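Local coordinates for odorant binding protein (AGAP010409-PA) (Anopheles gambiae, PDB 3L4A) that probably binds small, mostly hydrophobic odorant molecules as a secreted carrier of the insect odorant-binding protein family, at residues V25-N30 and H39-C44; Y52-G57 and E94-R99; A62-L67 and E75-K80. All coordinates share one frame; numbering follows the deposited sequence.

Contact 1: residues V25-N30 and H39-C44; sequences VHYRAN and HCFVRC
The rings of Tyr27 and Phe41 lie face against face in an offset stack, with centroids 3.8 Å apart and planes turned only 11° from each other. Over the middle of the Tyr27 ring sits Phe41 CD2, 3.5 Å above the plane; on the Phe41 ring the overlying atom, Tyr27 CD2, is shifted toward the rim. The closest approach involves the same tyrosine atom, Tyr27 CD2 to Phe41 CE2 at 3.3 Å, a snug fit for two aromatic carbons. At the other end of the overlap the Tyr27 hydroxyl comes alongside the benzylic carbon of the phenylalanine, with Tyr27 OH 3.9 Å from Phe41 CB.

The backbones stay well apart, 9.0 Å between the CA atoms of Tyr27 and Phe41, so between these two segments the contact is made by the two rings. Each reaches out by a different first torsion: Tyr27 CG stands anti to its carbonyl carbon (chi1 -57°), whereas Phe41 CG stands anti to its nitrogen (chi1 -177°). The phenol is buried, yet its oxygen is satisfied by a hydrogen bond with Thr38 OG1 of helix 36-48, about one turn before Phe41. Ile8 and Cys11 of helix 5-14, together with Phe32, pack against Phe41.

Just beyond Tyr27 its helix closes in a Schellman motif, with Asn30 in the positive-phi position. Cys40 and Cys44, on the same helix as Phe41, are disulfide-bonded to Cys97 and Cys11 respectively, so the stack belongs to the disulfide-braced helical core characteristic of the PBP/GOBP fold.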
loop_
_atom_site.group_PDB
_atom_site.type_symbol
_atom_site.label_atom_id
_atom_site.label_comp_id
_atom_site.label_asym_id
_atom_site.label_seq_id
_atom_site.Cartn_x
_atom_site.Cartn_y
_atom_site.Cartn_z
ATOM N N VAL A 25 14.469 9.210 -1.968
ATOM C CA VAL A 25 14.675 9.134 -3.405
ATOM C C VAL A 25 13.906 7.937 -3.963
ATOM O O VAL A 25 13.263 8.041 -5.010
ATOM C CB VAL A 25 16.168 9.015 -3.772
ATOM C CG1 VAL A 25 16.323 8.682 -5.252
ATOM C CG2 VAL A 25 16.905 10.302 -3.424
ATOM N N HIS A 26 13.983 6.802 -3.274
ATOM C CA HIS A 26 13.237 5.615 -3.685
ATOM C C HIS A 26 11.739 5.884 -3.651
ATOM O O HIS A 26 11.025 5.598 -4.613
ATOM C CB HIS A 26 13.554 4.430 -2.778
ATOM C CG HIS A 26 14.908 3.837 -3.001
ATOM N ND1 HIS A 26 15.217 3.088 -4.116
ATOM C CD2 HIS A 26 16.027 3.860 -2.240
ATOM C CE1 HIS A 26 16.473 2.686 -4.039
ATOM N NE2 HIS A 26 16.987 3.140 -2.909
ATOM N N TYR A 27 11.263 6.444 -2.544
ATOM C CA TYR A 27 9.832 6.670 -2.371
ATOM C C TYR A 27 9.243 7.569 -3.460
ATOM O O TYR A 27 8.133 7.332 -3.944
ATOM C CB TYR A 27 9.540 7.261 -0.989
ATOM C CG TYR A 27 10.044 6.423 0.165
ATOM C CD1 TYR A 27 10.301 5.065 0.011
ATOM C CD2 TYR A 27 10.243 6.991 1.413
ATOM C CE1 TYR A 27 10.757 4.300 1.072
ATOM C CE2 TYR A 27 10.683 6.236 2.480
ATOM C CZ TYR A 27 10.944 4.896 2.306
ATOM O OH TYR A 27 11.391 4.151 3.370
ATOM N N ARG A 28 9.980 8.609 -3.836
ATOM C CA ARG A 28 9.512 9.525 -4.874
ATOM C C ARG A 28 9.546 8.849 -6.245
ATOM O O ARG A 28 8.900 9.305 -7.187
ATOM C CB ARG A 28 10.344 10.812 -4.874
ATOM C CG ARG A 28 10.146 11.656 -3.624
ATOM C CD ARG A 28 11.180 12.766 -3.516
ATOM N NE ARG A 28 10.889 13.667 -2.404
ATOM C CZ ARG A 28 11.773 14.505 -1.869
ATOM N NH1 ARG A 28 13.012 14.553 -2.340
ATOM N NH2 ARG A 28 11.420 15.290 -0.859
ATOM N N ALA A 29 10.298 7.756 -6.342
ATOM C CA ALA A 29 10.381 6.968 -7.570
ATOM C C ALA A 29 9.459 5.749 -7.502
ATOM O O ALA A 29 9.576 4.822 -8.305
ATOM C CB ALA A 29 11.816 6.530 -7.819
ATOM N N ASN A 30 8.546 5.756 -6.534
ATOM C CA ASN A 30 7.639 4.631 -6.311
ATOM C C ASN A 30 8.369 3.303 -6.107
ATOM O O ASN A 30 7.898 2.243 -6.524
ATOM C CB ASN A 30 6.614 4.534 -7.441
ATOM C CG ASN A 30 5.648 5.699 -7.440
ATOM O OD1 ASN A 30 5.052 6.024 -6.412
ATOM N ND2 ASN A 30 5.490 6.339 -8.594
ATOM N N HIS A 39 8.768 -0.535 5.564
ATOM C CA HIS A 39 7.526 -1.200 5.959
ATOM C C HIS A 39 6.600 -0.201 6.631
ATOM O O HIS A 39 5.420 -0.093 6.292
ATOM C CB HIS A 39 7.773 -2.351 6.931
ATOM C CG HIS A 39 8.542 -3.492 6.348
ATOM N ND1 HIS A 39 9.058 -4.504 7.128
ATOM C CD2 HIS A 39 8.895 -3.780 5.073
ATOM C CE1 HIS A 39 9.688 -5.374 6.358
ATOM N NE2 HIS A 39 9.606 -4.959 5.106
ATOM N N CYS A 40 7.129 0.521 7.609
ATOM C CA CYS A 40 6.326 1.493 8.331
ATOM C C CYS A 40 5.935 2.684 7.466
ATOM O O CYS A 40 4.842 3.228 7.615
ATOM C CB CYS A 40 7.031 1.952 9.610
ATOM S SG CYS A 40 7.136 0.672 10.886
ATOM N N PHE A 41 6.812 3.075 6.549
ATOM C CA PHE A 41 6.500 4.152 5.621
ATOM C C PHE A 41 5.302 3.781 4.738
ATOM O O PHE A 41 4.384 4.582 4.554
ATOM C CB PHE A 41 7.720 4.500 4.762
ATOM C CG PHE A 41 7.489 5.661 3.840
ATOM C CD1 PHE A 41 7.552 6.961 4.320
ATOM C CD2 PHE A 41 7.192 5.457 2.503
ATOM C CE1 PHE A 41 7.342 8.038 3.483
ATOM C CE2 PHE A 41 6.973 6.531 1.654
ATOM C CZ PHE A 41 7.045 7.826 2.148
ATOM N N VAL A 42 5.323 2.569 4.188
ATOM C CA VAL A 42 4.233 2.097 3.348
ATOM C C VAL A 42 2.928 2.027 4.141
ATOM O O VAL A 42 1.873 2.445 3.660
ATOM C CB VAL A 42 4.587 0.746 2.727
ATOM C CG1 VAL A 42 3.334 0.067 2.175
ATOM C CG2 VAL A 42 5.649 0.954 1.652
ATOM N N ARG A 43 2.995 1.536 5.371
ATOM C CA ARG A 43 1.820 1.567 6.239
ATOM C C ARG A 43 1.286 2.994 6.383
ATOM O O ARG A 43 0.091 3.236 6.255
ATOM C CB ARG A 43 2.137 0.993 7.614
ATOM C CG ARG A 43 1.000 1.153 8.613
ATOM C CD ARG A 43 1.298 0.409 9.893
ATOM N NE ARG A 43 0.262 0.621 10.903
ATOM C CZ ARG A 43 0.277 1.615 11.784
ATOM N NH1 ARG A 43 1.285 2.482 11.795
ATOM N NH2 ARG A 43 -0.706 1.734 12.664
ATOM N N CYS A 44 2.175 3.940 6.662
ATOM C CA CYS A 44 1.777 5.324 6.873
ATOM C C CYS A 44 1.076 5.898 5.647
ATOM O O CYS A 44 0.031 6.532 5.760
ATOM C CB CYS A 44 3.005 6.166 7.233
ATOM S SG CYS A 44 2.630 7.901 7.574
#

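Contact 2: residues Y52-G57 and E94-R99; sequences YDDKYG and EDLCER
Arg99 meets the 52-57 turn at two places, with its guanidinium and with its methylene chain. Arg99 NH1 donates to the backbone O of Asp54 at 3.1 Å, a weak, bent bond (133° at the hydrogen) in which the carbonyl oxygen lies at the edge of the guanidinium, in its plane. Lower on the same side chain, Arg99 CD packs 3.6 Å from Tyr52 OH, the tyrosine crossing the arginine at about a right angle. A bend at chi3 (-64°) turns the guanidinium aside from the otherwise extended chain.

Beside this, Leu96 CD1 rests 3.9 Å from Asp54 OD2, while Leu96 CD2 lies over one face of the Arg99 guanidinium, toward its rim. A water ties the two segments together. It accepts from Tyr52 OH at 2.6 Å and donates to Asp54 OD1 and to Leu96 O, each at 2.7 Å, so the phenol, the carboxylate and a helical carbonyl share one hub.

Further out, these groups are held by their own neighbours. Asp54 OD2 forms a salt bridge with Arg43, which helps hold the carboxylate and probably favours its charged form, and Arg99 NH2 donates to Ile93 O. The turn is braced from within by Asp53 OD2, which accepts from Lys55 N and Tyr56 N on opposite faces of its carboxylate plane in an Asx turn and motif. Asp95 N-caps the facing helix, its OD2 accepting from Glu98 N at 2.9 Å and more weakly from Cys97 N.

The short antiparallel hairpin of strands 52-53 and 57-58 is thereby set against the start of helix 96-105; Tyr52 also packs on Ala100 and Ala103 of that helix and on Leu47 of helix 36-48.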
loop_
_atom_site.group_PDB
_atom_site.type_symbol
_atom_site.label_atom_id
_atom_site.label_comp_id
_atom_site.label_asym_id
_atom_site.label_seq_id
_atom_site.Cartn_x
_atom_site.Cartn_y
_atom_site.Cartn_z
ATOM N N TYR A 52 -5.687 1.730 3.096
ATOM C CA TYR A 52 -5.327 0.623 3.966
ATOM C C TYR A 52 -5.741 0.921 5.386
ATOM O O TYR A 52 -5.825 2.080 5.808
ATOM C CB TYR A 52 -3.805 0.372 3.927
ATOM C CG TYR A 52 -3.369 -0.762 4.832
ATOM C CD1 TYR A 52 -3.420 -2.079 4.396
ATOM C CD2 TYR A 52 -2.909 -0.521 6.131
ATOM C CE1 TYR A 52 -3.047 -3.124 5.222
ATOM C CE2 TYR A 52 -2.526 -1.569 6.965
ATOM C CZ TYR A 52 -2.593 -2.871 6.499
ATOM O OH TYR A 52 -2.223 -3.931 7.293
ATOM N N ASP A 53 -5.961 -0.154 6.126
ATOM C CA ASP A 53 -6.399 -0.085 7.493
ATOM C C ASP A 53 -5.838 -1.295 8.240
ATOM O O ASP A 53 -5.870 -2.397 7.710
ATOM C CB ASP A 53 -7.929 -0.128 7.481
ATOM C CG ASP A 53 -8.513 0.118 8.828
ATOM O OD1 ASP A 53 -8.880 1.279 9.085
ATOM O OD2 ASP A 53 -8.557 -0.835 9.642
ATOM N N ASP A 54 -5.322 -1.099 9.450
ATOM C CA ASP A 54 -4.706 -2.198 10.194
ATOM C C ASP A 54 -5.688 -3.333 10.434
ATOM O O ASP A 54 -5.301 -4.502 10.464
ATOM C CB ASP A 54 -4.148 -1.716 11.536
ATOM C CG ASP A 54 -3.001 -0.747 11.374
ATOM O OD1 ASP A 54 -2.092 -1.027 10.564
ATOM O OD2 ASP A 54 -3.003 0.296 12.057
ATOM N N LYS A 55 -6.957 -2.977 10.616
ATOM C CA LYS A 55 -7.995 -3.951 10.923
ATOM C C LYS A 55 -8.678 -4.475 9.668
ATOM O O LYS A 55 -8.885 -5.683 9.524
ATOM C CB LYS A 55 -9.041 -3.339 11.863
ATOM C CG LYS A 55 -10.140 -4.310 12.281
ATOM C CD LYS A 55 -11.027 -3.714 13.358
ATOM C CE LYS A 55 -12.058 -4.738 13.816
ATOM N NZ LYS A 55 -13.007 -4.201 14.825
ATOM N N TYR A 56 -9.038 -3.562 8.771
ATOM C CA TYR A 56 -9.877 -3.915 7.632
ATOM C C TYR A 56 -9.082 -4.209 6.370
ATOM O O TYR A 56 -9.651 -4.599 5.345
ATOM C CB TYR A 56 -10.946 -2.844 7.394
ATOM C CG TYR A 56 -11.835 -2.687 8.604
ATOM C CD1 TYR A 56 -12.670 -3.719 9.004
ATOM C CD2 TYR A 56 -11.816 -1.525 9.360
ATOM C CE1 TYR A 56 -13.473 -3.588 10.119
ATOM C CE2 TYR A 56 -12.611 -1.388 10.476
ATOM C CZ TYR A 56 -13.433 -2.425 10.848
ATOM O OH TYR A 56 -14.235 -2.307 11.955
ATOM N N GLY A 57 -7.769 -4.022 6.454
ATOM C CA GLY A 57 -6.880 -4.385 5.363
ATOM C C GLY A 57 -6.879 -3.381 4.224
ATOM O O GLY A 57 -6.987 -2.175 4.432
ATOM N N GLU A 94 2.202 -10.080 13.388
ATOM C CA GLU A 94 2.104 -9.281 14.605
ATOM C C GLU A 94 2.557 -7.840 14.396
ATOM O O GLU A 94 1.961 -6.907 14.928
ATOM C CB GLU A 94 2.925 -9.920 15.727
ATOM C CG GLU A 94 2.782 -11.431 15.836
ATOM C CD GLU A 94 3.850 -12.185 15.061
ATOM O OE1 GLU A 94 3.997 -11.946 13.842
ATOM O OE2 GLU A 94 4.539 -13.027 15.676
ATOM N N ASP A 95 3.620 -7.669 13.619
ATOM C CA ASP A 95 4.153 -6.340 13.343
ATOM C C ASP A 95 3.249 -5.612 12.347
ATOM O O ASP A 95 3.103 -6.053 11.208
ATOM C CB ASP A 95 5.573 -6.459 12.790
ATOM C CG ASP A 95 6.266 -5.121 12.674
ATOM O OD1 ASP A 95 7.261 -4.904 13.392
ATOM O OD2 ASP A 95 5.818 -4.281 11.877
ATOM N N LEU A 96 2.645 -4.508 12.780
ATOM C CA LEU A 96 1.688 -3.764 11.950
ATOM C C LEU A 96 2.298 -3.212 10.666
ATOM O O LEU A 96 1.631 -3.118 9.639
ATOM C CB LEU A 96 1.067 -2.608 12.737
ATOM C CG LEU A 96 0.124 -2.959 13.883
ATOM C CD1 LEU A 96 -0.569 -1.699 14.369
ATOM C CD2 LEU A 96 -0.897 -3.998 13.438
ATOM N N CYS A 97 3.561 -2.819 10.729
ATOM C CA CYS A 97 4.219 -2.314 9.535
ATOM C C CYS A 97 4.493 -3.450 8.566
ATOM O O CYS A 97 4.263 -3.317 7.364
ATOM C CB CYS A 97 5.526 -1.624 9.897
ATOM S SG CYS A 97 5.299 -0.195 10.956
ATOM N N GLU A 98 5.001 -4.564 9.079
ATOM C CA GLU A 98 5.255 -5.715 8.222
ATOM C C GLU A 98 3.950 -6.191 7.568
ATOM O O GLU A 98 3.930 -6.573 6.394
ATOM C CB GLU A 98 5.906 -6.850 9.020
ATOM C CG GLU A 98 6.286 -8.055 8.173
ATOM C CD GLU A 98 6.802 -9.204 9.014
ATOM O OE1 GLU A 98 6.740 -10.359 8.546
ATOM O OE2 GLU A 98 7.256 -8.946 10.149
ATOM N N ARG A 99 2.863 -6.162 8.334
ATOM C CA ARG A 99 1.558 -6.563 7.826
ATOM C C ARG A 99 1.118 -5.692 6.647
ATOM O O ARG A 99 0.679 -6.211 5.612
ATOM C CB ARG A 99 0.512 -6.525 8.941
ATOM C CG ARG A 99 -0.835 -7.097 8.541
ATOM C CD ARG A 99 -1.902 -6.753 9.557
ATOM N NE ARG A 99 -1.611 -7.369 10.846
ATOM C CZ ARG A 99 -2.261 -7.084 11.967
ATOM N NH1 ARG A 99 -3.240 -6.188 11.956
ATOM N NH2 ARG A 99 -1.927 -7.692 13.098
HETATM O O HOH W 1 -1.084 -3.303 9.585
#

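Contact 3: residues A62-L67 and E75-K80; sequences ANWENL and EEFVAK
Trp64 and Leu67 both close on Phe77, joining helix 60-66 to the beginning of helix 75-87 in a helix-loop-helix of the all-alpha odorant-binding protein fold. Along the first helix, Asn63 turns its amide away from this partner and into a set of polar bonds: OD1 with Tyr111 OH, ND2 with the carbonyls of Leu51 and Asp59. The buried amide is thus satisfied at both ends and links the helix to the hairpin region and to helix 108-117.

One residue on, Trp64 makes the main contact, an edge-to-face (T-shaped) pair in which the six-membered part of the indole points its edge at the face of Phe77. The centroids are 4.9 Å apart and the planes 63° from each other, short of a perpendicular T. With CG anti to the nitrogen (chi1 175°), the indole is swung out from its helix and over the phenylalanine. Trp64 CE3 sits over the centre of the Phe77 ring, 3.5 Å above the plane, and Trp64 CZ3 approaches from the same side, 3.8 Å from Phe77 CG. The polar end of the indole is held separately: NE1 is hydrogen-bonded to Asp71 OD1 in the connecting loop, which probably limits how the ring can turn. Asn69, Ala73 and Asp74 also touch the tryptophan, so the connecting loop packs against it as well.

Asn66 ND2 shares Tyr111 OH with Asn63. Leu67, where the helix has given way to the loop, is also packed on Asp110, Tyr111 and Tyr114 of helix 108-117. Its CD1 methyl approaches the far end of the Phe77 ring obliquely, with Leu67 CD1 3.8 Å from Phe77 CE2 and 3.9 Å from Phe77 CZ.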
loop_
_atom_site.group_PDB
_atom_site.type_symbol
_atom_site.label_atom_id
_atom_site.label_comp_id
_atom_site.label_asym_id
_atom_site.label_seq_id
_atom_site.Cartn_x
_atom_site.Cartn_y
_atom_site.Cartn_z
ATOM N N ALA A 62 -10.666 1.763 -3.316
ATOM C CA ALA A 62 -9.787 2.924 -3.199
ATOM C C ALA A 62 -8.503 2.737 -4.008
ATOM O O ALA A 62 -8.041 3.646 -4.689
ATOM C CB ALA A 62 -9.467 3.202 -1.745
ATOM N N ASN A 63 -7.926 1.543 -3.936
ATOM C CA ASN A 63 -6.747 1.246 -4.744
ATOM C C ASN A 63 -7.025 1.214 -6.251
ATOM O O ASN A 63 -6.223 1.680 -7.056
ATOM C CB ASN A 63 -6.077 -0.036 -4.250
ATOM C CG ASN A 63 -5.258 0.201 -3.008
ATOM O OD1 ASN A 63 -4.097 0.615 -3.092
ATOM N ND2 ASN A 63 -5.855 -0.021 -1.845
ATOM N N TRP A 64 -8.179 0.671 -6.633
ATOM C CA TRP A 64 -8.597 0.685 -8.029
ATOM C C TRP A 64 -8.631 2.123 -8.522
ATOM O O TRP A 64 -8.125 2.434 -9.591
ATOM C CB TRP A 64 -9.986 0.047 -8.138
ATOM C CG TRP A 64 -10.612 0.090 -9.507
ATOM C CD1 TRP A 64 -11.624 0.920 -9.924
ATOM C CD2 TRP A 64 -10.301 -0.748 -10.623
ATOM N NE1 TRP A 64 -11.942 0.654 -11.227
ATOM C CE2 TRP A 64 -11.148 -0.363 -11.686
ATOM C CE3 TRP A 64 -9.384 -1.781 -10.833
ATOM C CZ2 TRP A 64 -11.109 -0.980 -12.929
ATOM C CZ3 TRP A 64 -9.343 -2.392 -12.073
ATOM C CH2 TRP A 64 -10.202 -1.986 -13.108
ATOM N N GLU A 65 -9.206 3.002 -7.717
ATOM C CA GLU A 65 -9.286 4.409 -8.089
ATOM C C GLU A 65 -7.905 5.065 -8.112
ATOM O O GLU A 65 -7.652 5.958 -8.919
ATOM C CB GLU A 65 -10.244 5.144 -7.153
ATOM C CG GLU A 65 -11.689 4.712 -7.337
ATOM C CD GLU A 65 -12.630 5.307 -6.298
ATOM O OE1 GLU A 65 -12.251 6.287 -5.623
ATOM O OE2 GLU A 65 -13.760 4.795 -6.160
ATOM N N ASN A 66 -7.006 4.595 -7.254
ATOM C CA ASN A 66 -5.645 5.134 -7.199
ATOM C C ASN A 66 -4.772 4.631 -8.352
ATOM O O ASN A 66 -3.648 5.100 -8.542
ATOM C CB ASN A 66 -5.011 4.803 -5.846
ATOM C CG ASN A 66 -3.795 5.668 -5.535
ATOM O OD1 ASN A 66 -3.798 6.873 -5.782
ATOM N ND2 ASN A 66 -2.754 5.050 -4.980
ATOM N N LEU A 67 -5.305 3.686 -9.122
ATOM C CA LEU A 67 -4.640 3.136 -10.297
ATOM C C LEU A 67 -5.174 3.766 -11.585
ATOM O O LEU A 67 -5.067 3.185 -12.669
ATOM C CB LEU A 67 -4.824 1.615 -10.348
ATOM C CG LEU A 67 -4.016 0.857 -9.294
ATOM C CD1 LEU A 67 -4.536 -0.563 -9.148
ATOM C CD2 LEU A 67 -2.544 0.851 -9.662
ATOM N N GLU A 75 -14.569 -6.959 -11.362
ATOM C CA GLU A 75 -14.769 -8.078 -10.461
ATOM C C GLU A 75 -13.514 -8.943 -10.313
ATOM O O GLU A 75 -13.206 -9.397 -9.213
ATOM C CB GLU A 75 -15.948 -8.936 -10.937
ATOM C CG GLU A 75 -16.251 -10.119 -10.039
ATOM C CD GLU A 75 -17.128 -11.161 -10.710
ATOM O OE1 GLU A 75 -17.628 -10.899 -11.824
ATOM O OE2 GLU A 75 -17.310 -12.247 -10.122
ATOM N N GLU A 76 -12.799 -9.167 -11.414
ATOM C CA GLU A 76 -11.611 -10.019 -11.345
ATOM C C GLU A 76 -10.479 -9.352 -10.576
ATOM O O GLU A 76 -9.668 -10.039 -9.974
ATOM C CB GLU A 76 -11.147 -10.471 -12.738
ATOM C CG GLU A 76 -10.749 -9.368 -13.680
ATOM C CD GLU A 76 -11.895 -8.916 -14.579
ATOM O OE1 GLU A 76 -11.657 -8.778 -15.796
ATOM O OE2 GLU A 76 -13.030 -8.702 -14.080
ATOM N N PHE A 77 -10.426 -8.020 -10.593
ATOM C CA PHE A 77 -9.437 -7.286 -9.797
ATOM C C PHE A 77 -9.731 -7.488 -8.311
ATOM O O PHE A 77 -8.840 -7.795 -7.510
ATOM C CB PHE A 77 -9.485 -5.797 -10.167
ATOM C CG PHE A 77 -8.623 -4.910 -9.306
ATOM C CD1 PHE A 77 -9.120 -4.356 -8.133
ATOM C CD2 PHE A 77 -7.326 -4.600 -9.691
ATOM C CE1 PHE A 77 -8.330 -3.522 -7.347
ATOM C CE2 PHE A 77 -6.541 -3.769 -8.912
ATOM C CZ PHE A 77 -7.040 -3.234 -7.743
ATOM N N VAL A 78 -10.993 -7.335 -7.931
ATOM C CA VAL A 78 -11.384 -7.531 -6.554
ATOM C C VAL A 78 -11.118 -8.980 -6.125
ATOM O O VAL A 78 -10.523 -9.227 -5.081
ATOM C CB VAL A 78 -12.864 -7.180 -6.340
ATOM C CG1 VAL A 78 -13.277 -7.487 -4.920
ATOM C CG2 VAL A 78 -13.110 -5.699 -6.690
ATOM N N ALA A 79 -11.557 -9.938 -6.938
ATOM C CA ALA A 79 -11.391 -11.350 -6.607
ATOM C C ALA A 79 -9.927 -11.738 -6.460
ATOM O O ALA A 79 -9.548 -12.429 -5.517
ATOM C CB ALA A 79 -12.033 -12.208 -7.680
ATOM N N LYS A 80 -9.117 -11.306 -7.416
ATOM C CA LYS A 80 -7.718 -11.688 -7.430
ATOM C C LYS A 80 -7.010 -11.153 -6.193
ATOM O O LYS A 80 -6.256 -11.877 -5.538
ATOM C CB LYS A 80 -7.045 -11.244 -8.726
ATOM C CG LYS A 80 -6.686 -9.796 -8.828
ATOM C CD LYS A 80 -6.199 -9.488 -10.249
ATOM C CE LYS A 80 -5.046 -10.406 -10.673
ATOM N NZ LYS A 80 -4.435 -9.972 -11.983
#

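Overall arrangement
Along the chain, contact 1 closes first, joining helices 21-28 and 36-48; contact 2 then opens at the hairpin and ends on helix 96-105, and contact 3 falls within the stretch it spans. Contacts 1 and 2, centres 16 Å apart, are directly coupled: the Cys40-Cys97 disulfide and the Arg43-Asp54 salt bridge run from one to the other. Contact 3 lies across the chain's centre from contact 1, their centres about 21 Å apart, and touches neither of the other two contacts; its nearest atoms come within about 5 Å of contact 2. Covalent and charged links thus couple contacts 1 and 2 within this compact helical domain, while contact 3 separately joins helices 60-66 and 75-87.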